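Local coordinates for glutamate ABC superfamily ATP binding cassette transporter, binding protein (Enterococcus faecium DO, PDB 5EYF) that binds glutamate in the cleft between its two lobes and probably delivers it to an ABC transporter for uptake, at residues E16-F28 and N76-I88. Residues are numbered along the deposited sequence; the frame is centred on the assembly and turned at random. Where two conformers were deposited one is given.
Sequences EIIWGVKYDTRLF and NGNIDAIIATMTI. With GLU (glutamic acid), chain E.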
loop_
_atom_site.group_PDB
_atom_site.type_symbol
_atom_site.label_atom_id
_atom_site.label_comp_id
_atom_site.label_asym_id
_atom_site.label_seq_id
_atom_site.Cartn_x
_atom_site.Cartn_y
_atom_site.Cartn_z
ATOM N N GLU B 16 -24.513 -18.466 -9.223
ATOM C CA GLU B 16 -24.391 -17.704 -7.986
ATOM C C GLU B 16 -22.952 -17.771 -7.488
ATOM O O GLU B 16 -22.260 -18.774 -7.685
ATOM C CB GLU B 16 -25.359 -18.256 -6.924
ATOM C CG GLU B 16 -25.501 -17.435 -5.634
ATOM C CD GLU B 16 -26.371 -18.148 -4.602
ATOM O OE1 GLU B 16 -26.041 -19.302 -4.244
ATOM O OE2 GLU B 16 -27.401 -17.580 -4.168
ATOM N N ILE B 17 -22.501 -16.684 -6.855
ATOM C CA ILE B 17 -21.294 -16.696 -6.037
ATOM C C ILE B 17 -21.676 -16.240 -4.635
ATOM O O ILE B 17 -22.441 -15.283 -4.475
ATOM C CB ILE B 17 -20.190 -15.795 -6.611
ATOM C CG1 ILE B 17 -19.799 -16.286 -8.001
ATOM C CG2 ILE B 17 -18.972 -15.741 -5.639
ATOM C CD1 ILE B 17 -18.819 -15.375 -8.651
ATOM N N ILE B 18 -21.167 -16.945 -3.622
ATOM C CA ILE B 18 -21.484 -16.688 -2.222
ATOM C C ILE B 18 -20.284 -16.012 -1.570
ATOM O O ILE B 18 -19.196 -16.595 -1.497
ATOM C CB ILE B 18 -21.827 -17.982 -1.478
ATOM C CG1 ILE B 18 -22.955 -18.738 -2.197
ATOM C CG2 ILE B 18 -22.216 -17.662 -0.044
ATOM C CD1 ILE B 18 -23.329 -20.024 -1.535
ATOM N N TRP B 19 -20.491 -14.801 -1.080
ATOM C CA TRP B 19 -19.408 -13.954 -0.596
ATOM C C TRP B 19 -19.533 -13.779 0.903
ATOM O O TRP B 19 -20.619 -13.474 1.401
ATOM C CB TRP B 19 -19.419 -12.565 -1.232
ATOM C CG TRP B 19 -19.223 -12.538 -2.692
ATOM C CD1 TRP B 19 -20.182 -12.672 -3.643
ATOM C CD2 TRP B 19 -17.985 -12.323 -3.385
ATOM N NE1 TRP B 19 -19.622 -12.557 -4.902
ATOM C CE2 TRP B 19 -18.274 -12.334 -4.768
ATOM C CE3 TRP B 19 -16.669 -12.109 -2.972
ATOM C CZ2 TRP B 19 -17.293 -12.185 -5.743
ATOM C CZ3 TRP B 19 -15.691 -11.913 -3.939
ATOM C CH2 TRP B 19 -16.003 -11.969 -5.314
ATOM N N GLY B 20 -18.423 -13.973 1.611
ATOM C CA GLY B 20 -18.346 -13.638 3.013
ATOM C C GLY B 20 -17.929 -12.197 3.234
ATOM O O GLY B 20 -16.841 -11.785 2.810
ATOM N N VAL B 21 -18.785 -11.406 3.886
ATOM C CA VAL B 21 -18.567 -9.974 4.074
ATOM C C VAL B 21 -18.813 -9.622 5.526
ATOM O O VAL B 21 -19.543 -10.319 6.235
ATOM C CB VAL B 21 -19.492 -9.115 3.160
ATOM C CG1 VAL B 21 -19.168 -9.317 1.674
ATOM C CG2 VAL B 21 -20.989 -9.417 3.442
ATOM N N LYS B 22 -18.199 -8.519 5.963
ATOM C CA LYS B 22 -18.541 -7.960 7.256
ATOM C C LYS B 22 -19.969 -7.436 7.233
ATOM O O LYS B 22 -20.477 -6.995 6.192
ATOM C CB LYS B 22 -17.575 -6.832 7.635
ATOM C CG LYS B 22 -16.082 -7.232 7.641
ATOM C CD LYS B 22 -15.823 -8.486 8.460
ATOM C CE LYS B 22 -14.324 -8.734 8.716
ATOM N NZ LYS B 22 -13.692 -7.833 9.726
ATOM N N TYR B 23 -20.622 -7.490 8.400
ATOM C CA TYR B 23 -21.927 -6.865 8.579
ATOM C C TYR B 23 -21.867 -5.641 9.478
ATOM O O TYR B 23 -22.897 -4.986 9.686
ATOM C CB TYR B 23 -22.959 -7.854 9.164
ATOM C CG TYR B 23 -23.626 -8.792 8.164
ATOM C CD1 TYR B 23 -23.021 -9.129 6.958
ATOM C CD2 TYR B 23 -24.875 -9.338 8.435
ATOM C CE1 TYR B 23 -23.640 -10.001 6.044
ATOM C CE2 TYR B 23 -25.499 -10.198 7.532
ATOM C CZ TYR B 23 -24.885 -10.530 6.350
ATOM O OH TYR B 23 -25.546 -11.391 5.489
ATOM N N ASP B 24 -20.693 -5.314 10.016
ATOM C CA ASP B 24 -20.564 -4.301 11.050
ATOM C C ASP B 24 -19.552 -3.224 10.687
ATOM O O ASP B 24 -19.153 -2.441 11.559
ATOM C CB ASP B 24 -20.170 -4.949 12.389
ATOM C CG ASP B 24 -18.686 -5.363 12.428
ATOM O OD1 ASP B 24 -18.109 -5.744 11.364
ATOM O OD2 ASP B 24 -18.114 -5.296 13.537
ATOM N N THR B 25 -19.098 -3.162 9.445
ATOM C CA THR B 25 -17.986 -2.274 9.110
ATOM C C THR B 25 -18.489 -1.213 8.134
ATOM O O THR B 25 -18.560 -1.464 6.927
ATOM C CB THR B 25 -16.838 -3.080 8.504
ATOM O OG1 THR B 25 -16.426 -4.100 9.438
ATOM C CG2 THR B 25 -15.657 -2.161 8.183
ATOM N N ARG B 26 -18.836 -0.031 8.650
ATOM C CA ARG B 26 -19.344 1.026 7.778
ATOM C C ARG B 26 -18.311 1.370 6.713
ATOM O O ARG B 26 -17.117 1.471 7.004
ATOM C CB ARG B 26 -19.696 2.288 8.568
ATOM C CG ARG B 26 -20.548 3.277 7.761
ATOM C CD ARG B 26 -20.904 4.561 8.527
ATOM N NE ARG B 26 -19.848 5.563 8.399
ATOM C CZ ARG B 26 -19.781 6.473 7.430
ATOM N NH1 ARG B 26 -18.764 7.320 7.388
ATOM N NH2 ARG B 26 -20.724 6.537 6.502
ATOM N N LEU B 27 -18.800 1.567 5.486
ATOM C CA LEU B 27 -18.051 1.870 4.251
ATOM C C LEU B 27 -17.585 0.611 3.529
ATOM O O LEU B 27 -17.214 0.691 2.346
ATOM C CB LEU B 27 -16.854 2.812 4.460
ATOM C CG LEU B 27 -17.176 4.130 5.178
ATOM C CD1 LEU B 27 -15.914 4.999 5.310
ATOM C CD2 LEU B 27 -18.274 4.845 4.412
ATOM N N PHE B 28 -17.580 -0.543 4.210
ATOM C CA PHE B 28 -17.109 -1.779 3.584
ATOM C C PHE B 28 -18.172 -2.865 3.536
ATOM O O PHE B 28 -18.464 -3.380 2.454
ATOM C CB PHE B 28 -15.845 -2.295 4.279
ATOM C CG PHE B 28 -14.654 -1.453 3.998
ATOM C CD1 PHE B 28 -13.925 -1.637 2.823
ATOM C CD2 PHE B 28 -14.303 -0.431 4.863
ATOM C CE1 PHE B 28 -12.818 -0.834 2.549
ATOM C CE2 PHE B 28 -13.203 0.373 4.593
ATOM C CZ PHE B 28 -12.461 0.156 3.420
ATOM N N ASN B 76 -14.254 -24.215 5.072
ATOM C CA ASN B 76 -15.304 -25.214 5.182
ATOM C C ASN B 76 -16.275 -25.186 4.010
ATOM O O ASN B 76 -17.160 -26.042 3.941
ATOM C CB ASN B 76 -16.068 -25.001 6.479
ATOM C CG ASN B 76 -16.888 -26.196 6.843
ATOM O OD1 ASN B 76 -16.344 -27.280 7.029
ATOM N ND2 ASN B 76 -18.202 -26.020 6.921
ATOM N N GLY B 77 -16.147 -24.222 3.099
ATOM C CA GLY B 77 -17.019 -24.159 1.943
ATOM C C GLY B 77 -18.330 -23.429 2.144
ATOM O O GLY B 77 -19.156 -23.419 1.220
ATOM N N ASN B 78 -18.540 -22.790 3.300
ATOM C CA ASN B 78 -19.786 -22.055 3.525
ATOM C C ASN B 78 -19.904 -20.866 2.596
ATOM O O ASN B 78 -21.017 -20.405 2.309
ATOM C CB ASN B 78 -19.884 -21.532 4.961
ATOM C CG ASN B 78 -19.908 -22.623 5.984
ATOM O OD1 ASN B 78 -19.103 -23.554 5.936
ATOM N ND2 ASN B 78 -20.823 -22.502 6.949
ATOM N N ILE B 79 -18.763 -20.305 2.199
ATOM C CA ILE B 79 -18.685 -19.174 1.294
ATOM C C ILE B 79 -17.626 -19.518 0.258
ATOM O O ILE B 79 -16.762 -20.365 0.492
ATOM C CB ILE B 79 -18.319 -17.870 2.029
ATOM C CG1 ILE B 79 -17.029 -18.081 2.816
ATOM C CG2 ILE B 79 -19.440 -17.464 2.956
ATOM C CD1 ILE B 79 -16.554 -16.858 3.582
ATOM N N ASP B 80 -17.710 -18.852 -0.903
ATOM C CA ASP B 80 -16.768 -19.059 -2.000
ATOM C C ASP B 80 -15.563 -18.137 -1.902
ATOM O O ASP B 80 -14.488 -18.450 -2.438
ATOM C CB ASP B 80 -17.466 -18.818 -3.354
ATOM C CG ASP B 80 -18.652 -19.751 -3.578
ATOM O OD1 ASP B 80 -18.602 -20.931 -3.116
ATOM O OD2 ASP B 80 -19.637 -19.279 -4.208
ATOM N N ALA B 81 -15.735 -16.985 -1.269
ATOM C CA ALA B 81 -14.659 -16.003 -1.194
ATOM C C ALA B 81 -14.930 -15.099 -0.005
ATOM O O ALA B 81 -16.098 -14.870 0.355
ATOM C CB ALA B 81 -14.575 -15.174 -2.498
ATOM N N ILE B 82 -13.843 -14.588 0.594
ATOM C CA ILE B 82 -13.909 -13.567 1.637
ATOM C C ILE B 82 -13.585 -12.223 1.018
ATOM O O ILE B 82 -12.499 -12.042 0.450
ATOM C CB ILE B 82 -12.922 -13.822 2.780
ATOM C CG1 ILE B 82 -13.114 -15.182 3.440
ATOM C CG2 ILE B 82 -13.049 -12.704 3.805
ATOM C CD1 ILE B 82 -11.887 -15.551 4.330
ATOM N N ILE B 83 -14.505 -11.270 1.113
ATOM C CA ILE B 83 -14.168 -9.880 0.813
ATOM C C ILE B 83 -14.633 -9.073 2.024
ATOM O O ILE B 83 -15.810 -8.729 2.164
ATOM C CB ILE B 83 -14.739 -9.381 -0.533
ATOM C CG1 ILE B 83 -14.120 -8.025 -0.884
ATOM C CG2 ILE B 83 -16.273 -9.367 -0.627
ATOM C CD1 ILE B 83 -14.476 -7.603 -2.317
ATOM N N ALA B 84 -13.706 -8.802 2.934
ATOM C CA ALA B 84 -14.087 -8.375 4.278
ATOM C C ALA B 84 -12.884 -7.711 4.930
ATOM O O ALA B 84 -12.310 -8.264 5.868
ATOM C CB ALA B 84 -14.582 -9.567 5.138
ATOM N N THR B 85 -12.473 -6.558 4.393
ATOM C CA THR B 85 -11.343 -5.746 4.899
ATOM C C THR B 85 -10.159 -6.614 5.323
ATOM O O THR B 85 -9.575 -6.431 6.391
ATOM C CB THR B 85 -11.781 -4.825 6.059
ATOM O OG1 THR B 85 -12.239 -5.597 7.198
ATOM C CG2 THR B 85 -12.906 -3.908 5.603
HETATM N N MSE B 86 -9.786 -7.554 4.463
HETATM C CA MSE B 86 -8.809 -8.578 4.849
HETATM C C MSE B 86 -7.424 -8.348 4.277
HETATM O O MSE B 86 -7.235 -8.415 3.067
HETATM C CB MSE B 86 -9.284 -9.950 4.401
HETATM C CG MSE B 86 -8.450 -11.079 5.025
HETATM SE SE MSE B 86 -9.351 -12.749 4.585
HETATM C CE MSE B 86 -8.073 -13.987 5.337
ATOM N N THR B 87 -6.455 -8.094 5.146
ATOM C CA THR B 87 -5.104 -7.826 4.679
ATOM C C THR B 87 -4.423 -9.101 4.198
ATOM O O THR B 87 -4.542 -10.177 4.819
ATOM C CB THR B 87 -4.296 -7.203 5.827
ATOM O OG1 THR B 87 -4.942 -5.991 6.219
ATOM C CG2 THR B 87 -2.848 -6.907 5.413
ATOM N N ILE B 88 -3.686 -8.965 3.099
ATOM C CA ILE B 88 -2.825 -10.023 2.583
ATOM C C ILE B 88 -1.583 -10.117 3.453
ATOM O O ILE B 88 -0.828 -9.139 3.589
ATOM C CB ILE B 88 -2.434 -9.735 1.121
ATOM C CG1 ILE B 88 -3.691 -9.645 0.257
ATOM C CG2 ILE B 88 -1.535 -10.838 0.583
ATOM C CD1 ILE B 88 -3.395 -9.331 -1.170
HETATM N N GLU E . -7.325 -5.435 7.665
HETATM C CA GLU E . -6.950 -5.951 8.991
HETATM C C GLU E . -6.929 -7.473 8.982
HETATM O O GLU E . -7.235 -8.111 7.966
HETATM C CB GLU E . -7.892 -5.430 10.094
HETATM C CG GLU E . -9.382 -5.517 9.763
HETATM C CD GLU E . -9.959 -6.930 9.805
HETATM O OE1 GLU E . -10.929 -7.169 9.079
HETATM O OE2 GLU E . -9.514 -7.779 10.613
HETATM O OXT GLU E . -6.581 -8.109 9.997
HETATM O O HOH W 1 -21.487 -20.617 -5.537
HETATM O O HOH W 2 -16.967 -6.753 3.949
HETATM O O HOH W 3 -13.796 -5.047 9.242
#
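The six-membered ring of W19 packs against segment 76-88, CE3 3.6 Å from I83 CG2, while A81 CB meets the same ring obliquely beside it. I83 CG2 also touches V21 CG1, joining W19 and V21 along one face of the sheet. On the other face, beside I82, I79 CD1 packs 3.7 Å from G20 CA, directly against a backbone that carries no side chain of its own. Farther along, T85 CG2 makes a CH-pi contact over one face of F28, 3.8 Å from the ring centroid and offset toward the rim. Backbone bonds tie the strands: G20 N reaches A81 O at 2.8 Å, almost straight at 173°, and I83 N returns to G20 O. At one end D80 N binds I18 O, and D80 OD2 takes I18 N from above the carboxylate plane at 2.9 Å; D80 OD1 pairs with R10. At the other, K22, bent at chi2 (-51°) and chi4 (74°), runs past A84 CB to bring NZ 2.9 Å from OE1 of the bound glutamate, which T85 OG1 also grips at 2.8 Å. Strand 81-82 flanks strand 16-21 opposite strand 59-64, the 2-1-3 order of a periplasmic-binding-protein lobe, with ligand-binding loops at the strands' C-terminal ends.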